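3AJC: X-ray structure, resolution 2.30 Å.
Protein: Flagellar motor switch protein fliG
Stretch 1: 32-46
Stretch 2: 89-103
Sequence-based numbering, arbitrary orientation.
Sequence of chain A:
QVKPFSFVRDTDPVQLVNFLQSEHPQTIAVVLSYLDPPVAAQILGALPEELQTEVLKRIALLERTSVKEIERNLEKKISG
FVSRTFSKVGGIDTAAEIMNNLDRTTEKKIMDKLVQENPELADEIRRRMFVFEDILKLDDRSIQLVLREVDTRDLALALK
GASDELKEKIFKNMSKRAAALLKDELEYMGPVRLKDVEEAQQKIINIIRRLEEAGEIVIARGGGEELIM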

# COMPACT_ATOMS: atom_id res chain seq x y z
N LEU A 32 -15.74 -0.07 4.22
CA LEU A 32 -14.64 0.49 3.44
C LEU A 32 -13.55 -0.52 3.11
O LEU A 32 -12.98 -0.48 2.01
CB LEU A 32 -14.01 1.69 4.16
CG LEU A 32 -14.85 2.93 4.50
CD1 LEU A 32 -13.94 4.15 4.65
CD2 LEU A 32 -15.85 3.19 3.40
N SER A 33 -13.26 -1.41 4.05
CA SER A 33 -12.21 -2.41 3.82
C SER A 33 -12.60 -3.34 2.68
O SER A 33 -11.75 -4.07 2.16
CB SER A 33 -11.92 -3.21 5.10
OG SER A 33 -12.88 -4.23 5.31
N TYR A 34 -13.87 -3.31 2.27
CA TYR A 34 -14.34 -4.14 1.16
C TYR A 34 -14.34 -3.43 -0.19
O TYR A 34 -14.56 -4.04 -1.23
CB TYR A 34 -15.76 -4.65 1.43
CG TYR A 34 -15.82 -5.95 2.19
CD1 TYR A 34 -16.16 -5.97 3.54
CD2 TYR A 34 -15.50 -7.16 1.57
CE1 TYR A 34 -16.19 -7.17 4.26
CE2 TYR A 34 -15.53 -8.36 2.28
CZ TYR A 34 -15.87 -8.36 3.62
OH TYR A 34 -15.92 -9.53 4.33
N LEU A 35 -14.09 -2.12 -0.17
CA LEU A 35 -14.09 -1.35 -1.40
C LEU A 35 -12.71 -1.15 -2.00
O LEU A 35 -11.68 -1.44 -1.37
CB LEU A 35 -14.72 0.03 -1.15
CG LEU A 35 -16.11 0.05 -0.51
CD1 LEU A 35 -16.46 1.48 -0.12
CD2 LEU A 35 -17.13 -0.55 -1.48
N ASP A 36 -12.70 -0.66 -3.23
CA ASP A 36 -11.46 -0.36 -3.90
C ASP A 36 -10.95 0.83 -3.06
O ASP A 36 -11.74 1.71 -2.70
CB ASP A 36 -11.76 0.06 -5.35
CG ASP A 36 -10.52 0.16 -6.20
OD1 ASP A 36 -9.57 -0.62 -5.97
OD2 ASP A 36 -10.51 1.01 -7.13
N PRO A 37 -9.66 0.83 -2.69
CA PRO A 37 -9.04 1.89 -1.88
C PRO A 37 -9.29 3.35 -2.28
O PRO A 37 -9.58 4.19 -1.42
CB PRO A 37 -7.56 1.52 -1.92
CG PRO A 37 -7.61 0.02 -1.93
CD PRO A 37 -8.69 -0.25 -2.96
N PRO A 38 -9.18 3.68 -3.59
CA PRO A 38 -9.42 5.08 -3.99
C PRO A 38 -10.85 5.48 -3.64
O PRO A 38 -11.13 6.63 -3.27
CB PRO A 38 -9.18 5.06 -5.51
CG PRO A 38 -8.18 3.91 -5.68
CD PRO A 38 -8.75 2.86 -4.74
N VAL A 39 -11.76 4.52 -3.75
CA VAL A 39 -13.16 4.73 -3.44
C VAL A 39 -13.26 4.93 -1.93
O VAL A 39 -13.89 5.88 -1.46
CB VAL A 39 -14.00 3.52 -3.87
CG1 VAL A 39 -15.45 3.70 -3.45
CG2 VAL A 39 -13.90 3.34 -5.38
N ALA A 40 -12.63 4.02 -1.17
CA ALA A 40 -12.65 4.12 0.28
C ALA A 40 -12.03 5.41 0.75
O ALA A 40 -12.53 6.04 1.68
CB ALA A 40 -11.91 2.94 0.91
N ALA A 41 -10.91 5.81 0.14
CA ALA A 41 -10.25 7.04 0.54
C ALA A 41 -11.19 8.22 0.30
O ALA A 41 -11.28 9.12 1.13
CB ALA A 41 -8.92 7.23 -0.24
N GLN A 42 -11.90 8.20 -0.82
CA GLN A 42 -12.84 9.26 -1.16
C GLN A 42 -13.94 9.38 -0.10
O GLN A 42 -14.28 10.49 0.34
CB GLN A 42 -13.45 8.99 -2.55
CG GLN A 42 -14.46 10.01 -3.04
CD GLN A 42 -14.98 9.69 -4.44
OE1 GLN A 42 -15.38 8.56 -4.73
NE2 GLN A 42 -14.99 10.69 -5.31
N ILE A 43 -14.49 8.25 0.33
CA ILE A 43 -15.53 8.25 1.36
C ILE A 43 -14.96 8.69 2.71
O ILE A 43 -15.54 9.53 3.40
CB ILE A 43 -16.14 6.85 1.55
CG1 ILE A 43 -16.88 6.42 0.28
CG2 ILE A 43 -17.06 6.85 2.75
CD1 ILE A 43 -17.36 4.99 0.32
N LEU A 44 -13.82 8.11 3.08
CA LEU A 44 -13.17 8.42 4.34
C LEU A 44 -12.92 9.91 4.48
O LEU A 44 -13.22 10.51 5.51
CB LEU A 44 -11.84 7.67 4.45
CG LEU A 44 -11.06 7.88 5.74
CD1 LEU A 44 -11.97 7.58 6.92
CD2 LEU A 44 -9.82 6.97 5.78
N GLY A 45 -12.36 10.52 3.44
CA GLY A 45 -12.07 11.94 3.50
C GLY A 45 -13.31 12.81 3.57
O GLY A 45 -13.22 13.97 3.94
N ALA A 46 -14.46 12.25 3.20
CA ALA A 46 -15.70 13.01 3.22
C ALA A 46 -16.47 12.78 4.50
O ALA A 46 -17.52 13.38 4.72
CB ALA A 46 -16.56 12.64 2.02
N VAL A 89 -9.83 -9.79 4.58
CA VAL A 89 -10.17 -8.37 4.29
C VAL A 89 -9.75 -7.46 5.46
O VAL A 89 -9.76 -7.89 6.62
CB VAL A 89 -11.68 -8.21 4.04
CG1 VAL A 89 -12.45 -8.39 5.33
CG2 VAL A 89 -11.96 -6.85 3.41
N GLY A 90 -9.40 -6.22 5.14
CA GLY A 90 -8.97 -5.28 6.16
C GLY A 90 -7.47 -5.42 6.32
O GLY A 90 -6.81 -6.00 5.46
N GLY A 91 -6.91 -4.88 7.40
CA GLY A 91 -5.48 -5.01 7.61
C GLY A 91 -4.63 -3.78 7.30
O GLY A 91 -5.13 -2.74 6.88
N ILE A 92 -3.33 -3.92 7.52
CA ILE A 92 -2.36 -2.85 7.30
C ILE A 92 -2.25 -2.41 5.84
O ILE A 92 -2.15 -1.22 5.56
CB ILE A 92 -0.95 -3.25 7.80
CG1 ILE A 92 -1.03 -3.66 9.28
CG2 ILE A 92 0.03 -2.10 7.61
CD1 ILE A 92 -1.60 -2.59 10.19
N ASP A 93 -2.25 -3.36 4.91
CA ASP A 93 -2.15 -3.03 3.49
C ASP A 93 -3.35 -2.20 3.01
O ASP A 93 -3.19 -1.21 2.30
CB ASP A 93 -2.03 -4.31 2.67
CG ASP A 93 -0.59 -4.63 2.31
OD1 ASP A 93 -0.04 -3.96 1.40
OD2 ASP A 93 -0.01 -5.54 2.94
N THR A 94 -4.55 -2.60 3.41
CA THR A 94 -5.75 -1.87 3.04
C THR A 94 -5.63 -0.43 3.53
O THR A 94 -5.79 0.52 2.75
CB THR A 94 -6.98 -2.52 3.68
OG1 THR A 94 -7.04 -3.89 3.28
CG2 THR A 94 -8.26 -1.81 3.25
N ALA A 95 -5.34 -0.27 4.82
CA ALA A 95 -5.19 1.04 5.43
C ALA A 95 -4.17 1.91 4.70
O ALA A 95 -4.46 3.07 4.38
CB ALA A 95 -4.80 0.88 6.89
N ALA A 96 -3.00 1.35 4.44
CA ALA A 96 -1.93 2.06 3.75
C ALA A 96 -2.35 2.52 2.35
O ALA A 96 -1.99 3.61 1.90
CB ALA A 96 -0.67 1.17 3.66
N GLU A 97 -3.09 1.65 1.66
CA GLU A 97 -3.57 1.94 0.32
C GLU A 97 -4.58 3.09 0.36
O GLU A 97 -4.60 3.94 -0.52
CB GLU A 97 -4.20 0.68 -0.30
CG GLU A 97 -3.18 -0.28 -0.93
CD GLU A 97 -3.67 -1.73 -1.03
OE1 GLU A 97 -4.86 -1.95 -1.33
OE2 GLU A 97 -2.85 -2.65 -0.82
N ILE A 98 -5.40 3.10 1.40
CA ILE A 98 -6.39 4.16 1.57
C ILE A 98 -5.67 5.47 1.87
O ILE A 98 -6.00 6.52 1.31
CB ILE A 98 -7.37 3.81 2.71
CG1 ILE A 98 -8.20 2.58 2.30
CG2 ILE A 98 -8.22 5.02 3.07
CD1 ILE A 98 -9.21 2.12 3.33
N MET A 99 -4.66 5.40 2.74
CA MET A 99 -3.90 6.58 3.11
C MET A 99 -3.19 7.18 1.89
O MET A 99 -3.08 8.40 1.75
CB MET A 99 -2.89 6.23 4.21
CG MET A 99 -3.51 5.90 5.58
SD MET A 99 -4.10 7.36 6.48
CE MET A 99 -2.61 7.86 7.33
N ASN A 100 -2.70 6.33 0.99
CA ASN A 100 -2.01 6.83 -0.20
C ASN A 100 -2.97 7.58 -1.13
O ASN A 100 -2.58 8.52 -1.83
CB ASN A 100 -1.35 5.68 -0.96
CG ASN A 100 -0.01 5.29 -0.37
OD1 ASN A 100 0.76 6.13 0.09
ND2 ASN A 100 0.29 4.00 -0.41
N ASN A 101 -4.23 7.17 -1.13
CA ASN A 101 -5.23 7.80 -1.99
C ASN A 101 -5.99 8.95 -1.37
O ASN A 101 -6.87 9.52 -2.01
CB ASN A 101 -6.21 6.74 -2.49
CG ASN A 101 -5.56 5.78 -3.46
OD1 ASN A 101 -5.21 6.15 -4.59
ND2 ASN A 101 -5.38 4.54 -3.03
N LEU A 102 -5.69 9.28 -0.11
CA LEU A 102 -6.35 10.40 0.55
C LEU A 102 -5.64 11.66 0.09
O LEU A 102 -4.54 11.58 -0.46
CB LEU A 102 -6.22 10.31 2.07
CG LEU A 102 -7.21 9.52 2.94
CD1 LEU A 102 -6.78 9.61 4.42
CD2 LEU A 102 -8.62 10.07 2.76
N ASP A 103 -6.26 12.81 0.31
CA ASP A 103 -5.61 14.06 -0.03
C ASP A 103 -4.52 14.16 1.05
O ASP A 103 -4.72 13.70 2.18
CB ASP A 103 -6.59 15.24 0.10
CG ASP A 103 -7.20 15.34 1.49
OD1 ASP A 103 -8.03 14.47 1.85
OD2 ASP A 103 -6.85 16.29 2.23

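Helix 37-46 and helix 92-100 cross at 67° between their N-to-C directions, with their axes 8.0 Å apart at closest approach. No hydrogen bond links the two stretches; the contact is one of packing, largely apolar, burying 680 Å² in total.

The main bump is Ile 98, whose side chain enters a hollow lined by Pro 37, Ala 40, Ala 41 and Leu 44. Ile 98 CD1 lies 3.7 Å from Ala 40 CB, while Ile 98 CG2 lies 3.7 Å from Leu 44 CD2 and 4.0 Å from Ala 41 CB. The small side chain of Ala 41 lets the backbones draw near: Ala 41 CB sits 3.4 Å from Ile 98 O and 3.5 Å from Asn 101 O.

Beyond the end of helix 92-100, Leu 102 extends this apolar seam, with Leu 102 CD1 4.2 Å from Leu 44 CD2. Leu 102 CD2 packs against the backbone, 3.3 Å from Ala 41 O and 3.8 Å from Gly 45 N, where the absence of a side chain leaves room for the methyl. At the N-terminal end of helix 37-46, the Pro 37 ring meets Glu 97, Pro 37 CG to Glu 97 OE1 at 3.4 Å.

A second patch lies before both of these helices, joined by Thr 94, whose CG2 is 4.0 Å from Ser 33 CA. Val 89, though poorly ordered, places CG2 over one face of the Tyr 34 ring, 3.9 Å from its centroid, in a CH-pi interaction. Nearby, Ser 33 CB rests 3.8 Å from Gly 90 CA.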